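Local structure of tailspike protein (Acinetobacter phage vB_ApiP_P1, 6E1R) at residues C220-Y225 against F234-S239; D270-Q275 against S324-V329; V345-N350 against Y358-C363; V371-S374 against V378-D381. The protein is a trimeric phage tailspike that probably recognises and cleaves surface polysaccharide of its Acinetobacter host, the part described here lacking the N-terminal region of the whole protein. One frame throughout, in Å; residues are numbered along the deposited sequence.

Contact 1 of 4, residues C220-Y225 against F234-S239; sequences CDFGTY and FKAIRS
F222 and A236 meet where two sides of one coil of the parallel β-helix come together, strand 221-222 on one side and the corner leading into strand 237-239 on the other. F222 CG is anti to the carbonyl carbon, beside the backbone N (chi1 -67°). This brings F222 CD2 to 3.7 Å from A236 CB, while F222 CE2 lies 4.1 Å from CG1 of I237; both partners approach the ring obliquely. F234 has a different first torsion, with CG anti to the backbone N (chi1 168°), and its ring meets the backbone at F222-G223 obliquely. There F234 CE2 is 3.7 Å from the CA of G223, and F234 CZ is 4.2 Å from the CB of F222. No hydrogen bond joins the segments. The D221 carboxylate is satisfied within its own turn: it forms an Asx motif, OD1 accepting from T224 N at 3.1 Å (153°) and OD2 from T224 OG1 at 2.7 Å, each through its syn lone pair, a two-point grip that ties the turn to the strand. F222 also stacks with F200 and F258 of the adjoining coils, and K235 forms salt bridges with E268 and D264. With five buried residues touching and only van der Waals contact between the segments, the evidence points to a hydrophobic interior whose cohesion rests on ring and methyl packing.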
# COMPACT_ATOMS: atom_id res chain seq x y z
N CYS A 220 -17.61 -2.03 -3.62
CA CYS A 220 -18.71 -2.94 -3.86
C CYS A 220 -19.10 -3.62 -2.56
O CYS A 220 -18.37 -3.60 -1.57
CB CYS A 220 -18.32 -3.98 -4.91
SG CYS A 220 -18.01 -3.30 -6.55
N ASP A 221 -20.29 -4.22 -2.56
CA ASP A 221 -20.81 -4.89 -1.38
C ASP A 221 -21.26 -6.29 -1.76
O ASP A 221 -21.98 -6.46 -2.75
CB ASP A 221 -21.96 -4.10 -0.75
CG ASP A 221 -22.40 -4.67 0.58
OD1 ASP A 221 -22.88 -5.83 0.61
OD2 ASP A 221 -22.25 -3.97 1.61
N PHE A 222 -20.85 -7.28 -0.97
CA PHE A 222 -21.16 -8.68 -1.22
C PHE A 222 -21.83 -9.26 0.02
O PHE A 222 -21.17 -9.58 1.01
CB PHE A 222 -19.90 -9.47 -1.57
CG PHE A 222 -19.29 -9.09 -2.89
CD1 PHE A 222 -18.42 -8.01 -2.98
CD2 PHE A 222 -19.56 -9.82 -4.03
CE1 PHE A 222 -17.85 -7.66 -4.18
CE2 PHE A 222 -18.99 -9.48 -5.24
CZ PHE A 222 -18.13 -8.40 -5.32
N GLY A 223 -23.16 -9.38 -0.03
CA GLY A 223 -23.90 -10.14 0.95
C GLY A 223 -24.31 -9.42 2.22
O GLY A 223 -24.75 -10.09 3.16
N THR A 224 -24.19 -8.10 2.28
CA THR A 224 -24.64 -7.39 3.47
C THR A 224 -26.16 -7.39 3.55
O THR A 224 -26.74 -7.69 4.60
CB THR A 224 -24.10 -5.96 3.48
OG1 THR A 224 -22.67 -5.98 3.41
CG2 THR A 224 -24.53 -5.24 4.76
N TYR A 225 -26.82 -7.05 2.45
CA TYR A 225 -28.27 -6.97 2.38
C TYR A 225 -28.83 -8.23 1.72
O TYR A 225 -28.18 -8.85 0.87
CB TYR A 225 -28.72 -5.73 1.62
CG TYR A 225 -28.14 -4.45 2.18
CD1 TYR A 225 -28.78 -3.78 3.22
CD2 TYR A 225 -26.97 -3.91 1.67
CE1 TYR A 225 -28.26 -2.60 3.73
CE2 TYR A 225 -26.44 -2.74 2.19
CZ TYR A 225 -27.09 -2.09 3.22
OH TYR A 225 -26.56 -0.93 3.73
N PHE A 234 -24.33 -18.64 -0.15
CA PHE A 234 -23.91 -17.45 -0.89
C PHE A 234 -22.39 -17.39 -0.91
O PHE A 234 -21.76 -17.41 0.15
CB PHE A 234 -24.48 -16.17 -0.26
CG PHE A 234 -23.87 -14.91 -0.79
CD1 PHE A 234 -24.27 -14.39 -2.01
CD2 PHE A 234 -22.89 -14.24 -0.08
CE1 PHE A 234 -23.70 -13.23 -2.51
CE2 PHE A 234 -22.32 -13.08 -0.57
CZ PHE A 234 -22.73 -12.57 -1.79
N LYS A 235 -21.83 -17.31 -2.10
CA LYS A 235 -20.40 -17.11 -2.29
C LYS A 235 -20.20 -15.82 -3.08
O LYS A 235 -20.90 -15.59 -4.07
CB LYS A 235 -19.75 -18.30 -3.02
CG LYS A 235 -18.27 -18.11 -3.28
CD LYS A 235 -17.65 -19.35 -3.91
CE LYS A 235 -17.68 -20.53 -2.94
NZ LYS A 235 -17.08 -21.76 -3.53
N ALA A 236 -19.26 -14.99 -2.63
CA ALA A 236 -19.06 -13.70 -3.27
C ALA A 236 -18.51 -13.86 -4.68
O ALA A 236 -19.10 -13.37 -5.65
CB ALA A 236 -18.12 -12.84 -2.41
N ILE A 237 -17.38 -14.54 -4.82
CA ILE A 237 -16.68 -14.64 -6.09
C ILE A 237 -16.18 -16.07 -6.29
O ILE A 237 -15.64 -16.68 -5.37
CB ILE A 237 -15.51 -13.63 -6.17
CG1 ILE A 237 -16.05 -12.20 -6.14
CG2 ILE A 237 -14.68 -13.85 -7.43
CD1 ILE A 237 -14.98 -11.15 -6.07
N ARG A 238 -16.37 -16.58 -7.51
CA ARG A 238 -15.80 -17.86 -7.94
C ARG A 238 -15.29 -17.66 -9.36
O ARG A 238 -16.08 -17.63 -10.31
CB ARG A 238 -16.80 -19.00 -7.92
CG ARG A 238 -16.12 -20.34 -8.22
CD ARG A 238 -17.09 -21.40 -8.69
NE ARG A 238 -17.88 -22.06 -7.66
CZ ARG A 238 -18.86 -22.92 -7.93
NH1 ARG A 238 -19.16 -23.20 -9.19
NH2 ARG A 238 -19.53 -23.50 -6.95
N SER A 239 -13.98 -17.54 -9.52
CA SER A 239 -13.36 -17.36 -10.83
C SER A 239 -12.62 -18.65 -11.16
O SER A 239 -11.54 -18.91 -10.62
CB SER A 239 -12.44 -16.15 -10.84
OG SER A 239 -13.14 -14.98 -10.45

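Contact 2 of 4, residues D270-Q275 against S324-V329; sequences DSYGTQ and SATGFV
At a corner of the parallel β-helix, Y272 projects from the turn between strands 267-270 and 273-278 and packs against T326 and G327 in the loop joining strands 316-320 and 331-338. The decisive geometry is a CH-pi contact: T326 CG2 lies over one face of the Y272 ring, 4.0 Å from its centroid and 25° off the ring normal. CG2 is displaced toward the rim, its closest ring atom being CE1 of Y272 at 3.7 Å, and the two side chains cross at about a right angle. T326 presents its methyl by holding CG2 anti to the backbone N, with OG1 turned beside that N. Across CZ from CE1, on the other side of the ring, G327 O lies 3.4 Å from Y272 CE2, in an oblique approach. At the phenolic end, T326 CB packs 3.7 Å from Y272 OH, whose hydrogen-bond partner is the backbone N of N323, in the same loop. The corner itself is closed by G273 N donating to D270 O at 3.2 Å. T326 is exposed in the trimer, whereas G327 is buried. T274 and Q275, at the start of strand 273-278, bond to the third subunit. T296 of strand 293-297 touches Y272, so the tyrosine reaches past this intervening strand to the loop between strands 316-320 and 331-338.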
# COMPACT_ATOMS: atom_id res chain seq x y z
N ASP A 270 -8.88 -20.37 -9.15
CA ASP A 270 -7.96 -21.48 -9.37
C ASP A 270 -7.01 -21.13 -10.51
O ASP A 270 -6.79 -19.96 -10.85
CB ASP A 270 -8.75 -22.77 -9.65
CG ASP A 270 -9.66 -22.66 -10.87
OD1 ASP A 270 -9.67 -21.59 -11.52
OD2 ASP A 270 -10.37 -23.64 -11.17
N SER A 271 -6.42 -22.17 -11.12
CA SER A 271 -5.53 -22.05 -12.27
C SER A 271 -4.30 -21.21 -11.98
O SER A 271 -3.68 -20.67 -12.91
CB SER A 271 -6.28 -21.50 -13.49
OG SER A 271 -7.40 -22.30 -13.80
N TYR A 272 -3.92 -21.09 -10.71
CA TYR A 272 -2.76 -20.30 -10.29
C TYR A 272 -2.89 -18.84 -10.73
O TYR A 272 -1.94 -18.23 -11.21
CB TYR A 272 -1.45 -20.92 -10.81
CG TYR A 272 -1.27 -22.36 -10.39
CD1 TYR A 272 -1.72 -23.40 -11.19
CD2 TYR A 272 -0.66 -22.67 -9.18
CE1 TYR A 272 -1.56 -24.72 -10.80
CE2 TYR A 272 -0.50 -23.99 -8.78
CZ TYR A 272 -0.95 -25.01 -9.60
OH TYR A 272 -0.79 -26.32 -9.22
N GLY A 273 -4.10 -18.30 -10.56
CA GLY A 273 -4.32 -16.91 -10.90
C GLY A 273 -3.50 -15.97 -10.04
O GLY A 273 -3.24 -16.24 -8.86
N THR A 274 -3.09 -14.86 -10.63
CA THR A 274 -2.10 -13.97 -10.03
C THR A 274 -2.71 -12.61 -9.68
O THR A 274 -3.64 -12.14 -10.34
CB THR A 274 -0.91 -13.76 -10.97
OG1 THR A 274 -1.37 -13.24 -12.22
CG2 THR A 274 -0.20 -15.07 -11.22
N GLN A 275 -2.16 -12.00 -8.63
CA GLN A 275 -2.40 -10.60 -8.27
C GLN A 275 -3.88 -10.35 -7.93
O GLN A 275 -4.63 -9.73 -8.68
CB GLN A 275 -1.92 -9.68 -9.39
CG GLN A 275 -0.41 -9.74 -9.63
CD GLN A 275 0.38 -9.10 -8.51
OE1 GLN A 275 0.03 -8.03 -8.02
NE2 GLN A 275 1.46 -9.76 -8.09
N SER A 324 3.31 -26.62 -5.63
CA SER A 324 4.34 -25.59 -5.63
C SER A 324 5.31 -25.73 -6.80
O SER A 324 5.96 -24.75 -7.17
CB SER A 324 5.12 -25.61 -4.31
OG SER A 324 5.81 -26.84 -4.15
N ALA A 325 5.41 -26.93 -7.39
CA ALA A 325 6.26 -27.10 -8.56
C ALA A 325 5.71 -26.34 -9.76
O ALA A 325 6.48 -25.85 -10.59
CB ALA A 325 6.41 -28.58 -8.88
N THR A 326 4.38 -26.24 -9.86
CA THR A 326 3.76 -25.47 -10.94
C THR A 326 3.72 -23.98 -10.60
O THR A 326 4.04 -23.14 -11.45
CB THR A 326 2.35 -25.99 -11.21
OG1 THR A 326 2.40 -27.39 -11.52
CG2 THR A 326 1.72 -25.24 -12.38
N GLY A 327 3.35 -23.65 -9.37
CA GLY A 327 3.30 -22.26 -8.95
C GLY A 327 2.82 -22.18 -7.52
O GLY A 327 2.23 -23.13 -6.98
N PHE A 328 3.09 -21.03 -6.91
CA PHE A 328 2.73 -20.84 -5.51
C PHE A 328 2.67 -19.36 -5.20
O PHE A 328 3.19 -18.52 -5.94
CB PHE A 328 3.72 -21.54 -4.57
CG PHE A 328 5.12 -21.00 -4.66
CD1 PHE A 328 5.55 -20.00 -3.81
CD2 PHE A 328 6.02 -21.50 -5.60
CE1 PHE A 328 6.84 -19.50 -3.89
CE2 PHE A 328 7.31 -21.01 -5.68
CZ PHE A 328 7.72 -20.01 -4.82
N VAL A 329 2.04 -19.04 -4.07
CA VAL A 329 2.04 -17.69 -3.52
C VAL A 329 3.33 -17.55 -2.71
O VAL A 329 3.58 -18.36 -1.81
CB VAL A 329 0.80 -17.43 -2.66
CG1 VAL A 329 0.85 -16.04 -2.06
CG2 VAL A 329 -0.46 -17.61 -3.49

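Contact 3 of 4, residues V345-N350 against Y358-C363; sequences VAIGKN and YIFEGC
Y358 and N350 share the same first torsion, each holding CG anti to its carbonyl carbon (chi1 -68° and -71°), and this sends the phenol and the amide at each other from opposite directions. The setting is the interior of the parallel β-helix, where strand 357-361 faces the corner and strand of 345-350 on another side of the coil. Alternation along the strand puts F360 on the same inward side as Y358, while I359 and E361 turn to the outside and pack on neighbouring subunits. Y358 OH donates to N350 OD1, which lies at the ring's edge near its plane; amide and ring planes are 23° apart, so the two planes are only modestly tilted. The modelled 2.4 Å from Y358 OH to N350 OD1 is too short to be taken at face value at this resolution. The amide is held at its other end as well, N350 ND2 bonding to P356 O. Beside this polar link, Y358 CE2 lies 3.6 Å from G348 CA, which meets the ring obliquely at the corner, where the residue has no side chain. The second pairing is wholly apolar: I347 extends toward F360 from the opposing direction, and its CD1 lies 3.9 Å from F360 CE2, in an oblique approach. F334 of strand 331-338 stacks on F360 and also touches I347. The phenol oxygen is both donor and acceptor, for a water donates to Y358 OH at 2.6 Å and to the carbonyl K349 O at 2.7 Å.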
# COMPACT_ATOMS: atom_id res chain seq x y z
N VAL A 345 -9.34 -21.47 13.58
CA VAL A 345 -8.23 -22.42 13.66
C VAL A 345 -6.90 -21.71 13.41
O VAL A 345 -6.01 -21.72 14.26
CB VAL A 345 -8.42 -23.58 12.67
CG1 VAL A 345 -7.29 -24.59 12.81
CG2 VAL A 345 -9.76 -24.26 12.91
N ALA A 346 -6.76 -21.09 12.24
CA ALA A 346 -5.53 -20.39 11.89
C ALA A 346 -5.84 -19.39 10.78
O ALA A 346 -6.63 -19.68 9.88
CB ALA A 346 -4.44 -21.37 11.44
N ILE A 347 -5.21 -18.21 10.85
CA ILE A 347 -5.43 -17.19 9.83
C ILE A 347 -4.96 -17.69 8.47
O ILE A 347 -5.71 -17.69 7.49
CB ILE A 347 -4.75 -15.87 10.23
CG1 ILE A 347 -5.35 -15.32 11.52
CG2 ILE A 347 -4.85 -14.86 9.10
CD1 ILE A 347 -4.66 -14.08 12.04
N GLY A 348 -3.71 -18.13 8.40
CA GLY A 348 -3.18 -18.66 7.16
C GLY A 348 -3.01 -20.16 7.20
O GLY A 348 -2.30 -20.69 8.07
N LYS A 349 -3.65 -20.87 6.28
CA LYS A 349 -3.54 -22.32 6.18
C LYS A 349 -2.79 -22.66 4.90
O LYS A 349 -3.21 -22.26 3.80
CB LYS A 349 -4.92 -22.98 6.18
CG LYS A 349 -4.89 -24.47 5.85
CD LYS A 349 -4.01 -25.25 6.82
CE LYS A 349 -3.91 -26.71 6.41
NZ LYS A 349 -2.98 -27.48 7.29
N ASN A 350 -1.71 -23.41 5.04
CA ASN A 350 -0.89 -23.84 3.91
C ASN A 350 -1.14 -25.31 3.63
O ASN A 350 -1.24 -26.12 4.56
CB ASN A 350 0.59 -23.61 4.19
CG ASN A 350 0.97 -22.15 4.20
OD1 ASN A 350 0.11 -21.27 4.20
ND2 ASN A 350 2.27 -21.88 4.20
N TYR A 358 4.42 -15.49 5.43
CA TYR A 358 3.45 -14.54 5.94
C TYR A 358 4.14 -13.34 6.55
O TYR A 358 5.19 -13.47 7.19
CB TYR A 358 2.53 -15.20 6.98
CG TYR A 358 1.61 -16.25 6.39
CD1 TYR A 358 2.05 -17.55 6.19
CD2 TYR A 358 0.31 -15.93 6.03
CE1 TYR A 358 1.21 -18.51 5.65
CE2 TYR A 358 -0.53 -16.88 5.49
CZ TYR A 358 -0.08 -18.17 5.31
OH TYR A 358 -0.91 -19.12 4.77
N ILE A 359 3.55 -12.16 6.34
CA ILE A 359 3.98 -10.93 6.99
C ILE A 359 2.77 -10.34 7.71
O ILE A 359 1.73 -10.09 7.08
CB ILE A 359 4.57 -9.93 5.99
CG1 ILE A 359 5.95 -10.39 5.52
CG2 ILE A 359 4.65 -8.54 6.61
CD1 ILE A 359 6.62 -9.44 4.55
N PHE A 360 2.90 -10.14 9.01
CA PHE A 360 1.88 -9.47 9.82
C PHE A 360 2.51 -8.17 10.30
O PHE A 360 3.34 -8.16 11.22
CB PHE A 360 1.43 -10.35 10.98
CG PHE A 360 0.63 -11.55 10.56
CD1 PHE A 360 1.27 -12.71 10.13
CD2 PHE A 360 -0.75 -11.53 10.61
CE1 PHE A 360 0.53 -13.81 9.74
CE2 PHE A 360 -1.49 -12.63 10.22
CZ PHE A 360 -0.85 -13.77 9.79
N GLU A 361 2.10 -7.06 9.68
CA GLU A 361 2.71 -5.75 9.90
C GLU A 361 1.69 -4.84 10.57
O GLU A 361 0.77 -4.34 9.92
CB GLU A 361 3.19 -5.18 8.58
CG GLU A 361 4.05 -3.94 8.70
CD GLU A 361 4.45 -3.39 7.34
OE1 GLU A 361 5.39 -3.94 6.73
OE2 GLU A 361 3.80 -2.43 6.88
N GLY A 362 1.86 -4.64 11.88
CA GLY A 362 1.01 -3.71 12.61
C GLY A 362 -0.42 -4.15 12.80
O GLY A 362 -1.28 -3.31 13.07
N CYS A 363 -0.71 -5.45 12.68
CA CYS A 363 -2.07 -5.92 12.86
C CYS A 363 -2.51 -5.77 14.31
O CYS A 363 -1.70 -5.72 15.24
CB CYS A 363 -2.20 -7.37 12.41
SG CYS A 363 -1.86 -7.63 10.65
O HOH W 1 -2.27 -19.95 2.73

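Contact 4 of 4, residues V371-S374 against V378-D381; sequences VVES and VLND
V372 and N380 supply one of two backbone bonds that bind the short strand 372-373 to the turn following it, N380 N donating to V372 O at 2.8 Å (173°). The other runs from S374 N to V378 O at 3.0 Å. Between them E373 and L379 face each other as a non-hydrogen-bonded antiparallel pair, a single bridge with CA atoms 4.5 Å apart. This is the tight part, and side chains tie off both ends. N380 OD1 accepts from V371 N at 2.8 Å (160°) in the plane of its amide, and the other end of that amide, ND2, bonds to S400 OG. At the far end the hydroxyl of S374 stands between its own backbone N and carbonyl carbon (chi1 68°), where OG accepts from V378 N at 2.9 Å and is also bonded to T376 OG1. V372 is buried too, its CG2 3.7 Å from D381 N. D381 turns inward against S374, while its OD1 accepts from A383 N. The outer side is looser. L379 and V378 are exposed, and L379 crosses the extended chain of E373 obliquely, its CD2 3.7 Å from E373 OE1, an apolar cover over a side chain whose OE2 forms a salt bridge with K349. A type II β turn from V378 to D381 includes the bridged L379, with N380 at positive phi, and the whole is a small hairpin-like loop of the β-helix, built on strand 372-373, the outermost strand of its parallel sheet within this chain.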
# COMPACT_ATOMS: atom_id res chain seq x y z
N VAL A 371 -2.00 -18.31 14.47
CA VAL A 371 -1.66 -17.32 13.45
C VAL A 371 -1.53 -17.99 12.09
O VAL A 371 -2.13 -17.54 11.10
CB VAL A 371 -0.38 -16.57 13.84
CG1 VAL A 371 0.03 -15.62 12.73
CG2 VAL A 371 -0.59 -15.81 15.15
N VAL A 372 -0.75 -19.07 12.01
CA VAL A 372 -0.57 -19.82 10.77
C VAL A 372 -0.58 -21.30 11.09
O VAL A 372 -0.43 -21.72 12.24
CB VAL A 372 0.74 -19.45 10.03
CG1 VAL A 372 0.69 -18.01 9.53
CG2 VAL A 372 1.94 -19.67 10.94
N GLU A 373 -0.78 -22.11 10.05
CA GLU A 373 -0.70 -23.56 10.15
C GLU A 373 -0.01 -24.10 8.90
O GLU A 373 -0.44 -23.81 7.78
CB GLU A 373 -2.09 -24.19 10.29
CG GLU A 373 -2.06 -25.71 10.39
CD GLU A 373 -3.43 -26.33 10.53
OE1 GLU A 373 -4.31 -25.69 11.15
OE2 GLU A 373 -3.64 -27.45 10.02
N SER A 374 1.04 -24.88 9.11
CA SER A 374 1.80 -25.40 7.98
C SER A 374 1.03 -26.53 7.29
O SER A 374 -0.03 -26.96 7.74
CB SER A 374 3.17 -25.91 8.45
OG SER A 374 3.03 -27.06 9.26
N VAL A 378 1.59 -27.94 11.65
CA VAL A 378 2.31 -27.25 12.72
C VAL A 378 1.73 -25.86 12.89
O VAL A 378 1.79 -25.03 11.97
CB VAL A 378 3.81 -27.20 12.42
CG1 VAL A 378 4.55 -26.44 13.51
CG2 VAL A 378 4.38 -28.60 12.26
N LEU A 379 1.17 -25.59 14.06
CA LEU A 379 0.61 -24.28 14.36
C LEU A 379 1.71 -23.29 14.68
O LEU A 379 2.67 -23.61 15.39
CB LEU A 379 -0.37 -24.36 15.53
CG LEU A 379 -1.62 -25.22 15.35
CD1 LEU A 379 -2.42 -25.26 16.64
CD2 LEU A 379 -2.48 -24.70 14.20
N ASN A 380 1.58 -22.08 14.14
CA ASN A 380 2.50 -20.98 14.41
C ASN A 380 3.93 -21.35 14.03
O ASN A 380 4.89 -21.04 14.75
CB ASN A 380 2.42 -20.54 15.88
CG ASN A 380 1.01 -20.14 16.28
OD1 ASN A 380 0.31 -19.47 15.53
ND2 ASN A 380 0.60 -20.55 17.48
N ASP A 381 4.08 -22.03 12.90
CA ASP A 381 5.40 -22.39 12.38
C ASP A 381 6.15 -21.13 12.00
O ASP A 381 5.81 -20.45 11.03
CB ASP A 381 5.25 -23.33 11.18
CG ASP A 381 6.58 -23.81 10.64
OD1 ASP A 381 7.63 -23.54 11.28
OD2 ASP A 381 6.59 -24.47 9.58

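All four contacts lie in the parallel β-helix, in series along the chain. Contacts 1 and 3 are core: each joins two sides of the helix from within, about 23 Å apart between centres, and their strands lie on corresponding faces of the β-helix. Contact 1 is purely apolar, whereas contact 3 adds a buried polar link and a water. Contacts 2 and 4 are only partly buried and involve connecting loops; contact 2 depends on one ring, contact 4 on four hydrogen bonds. Contacts 3 and 4 are closely coupled, with centres 9 Å apart on neighbouring strands, joined by the K349-E373 salt bridge and a probable G348 O-E373 N hydrogen bond. Contacts 1 and 2 merely touch, at S239 and D270.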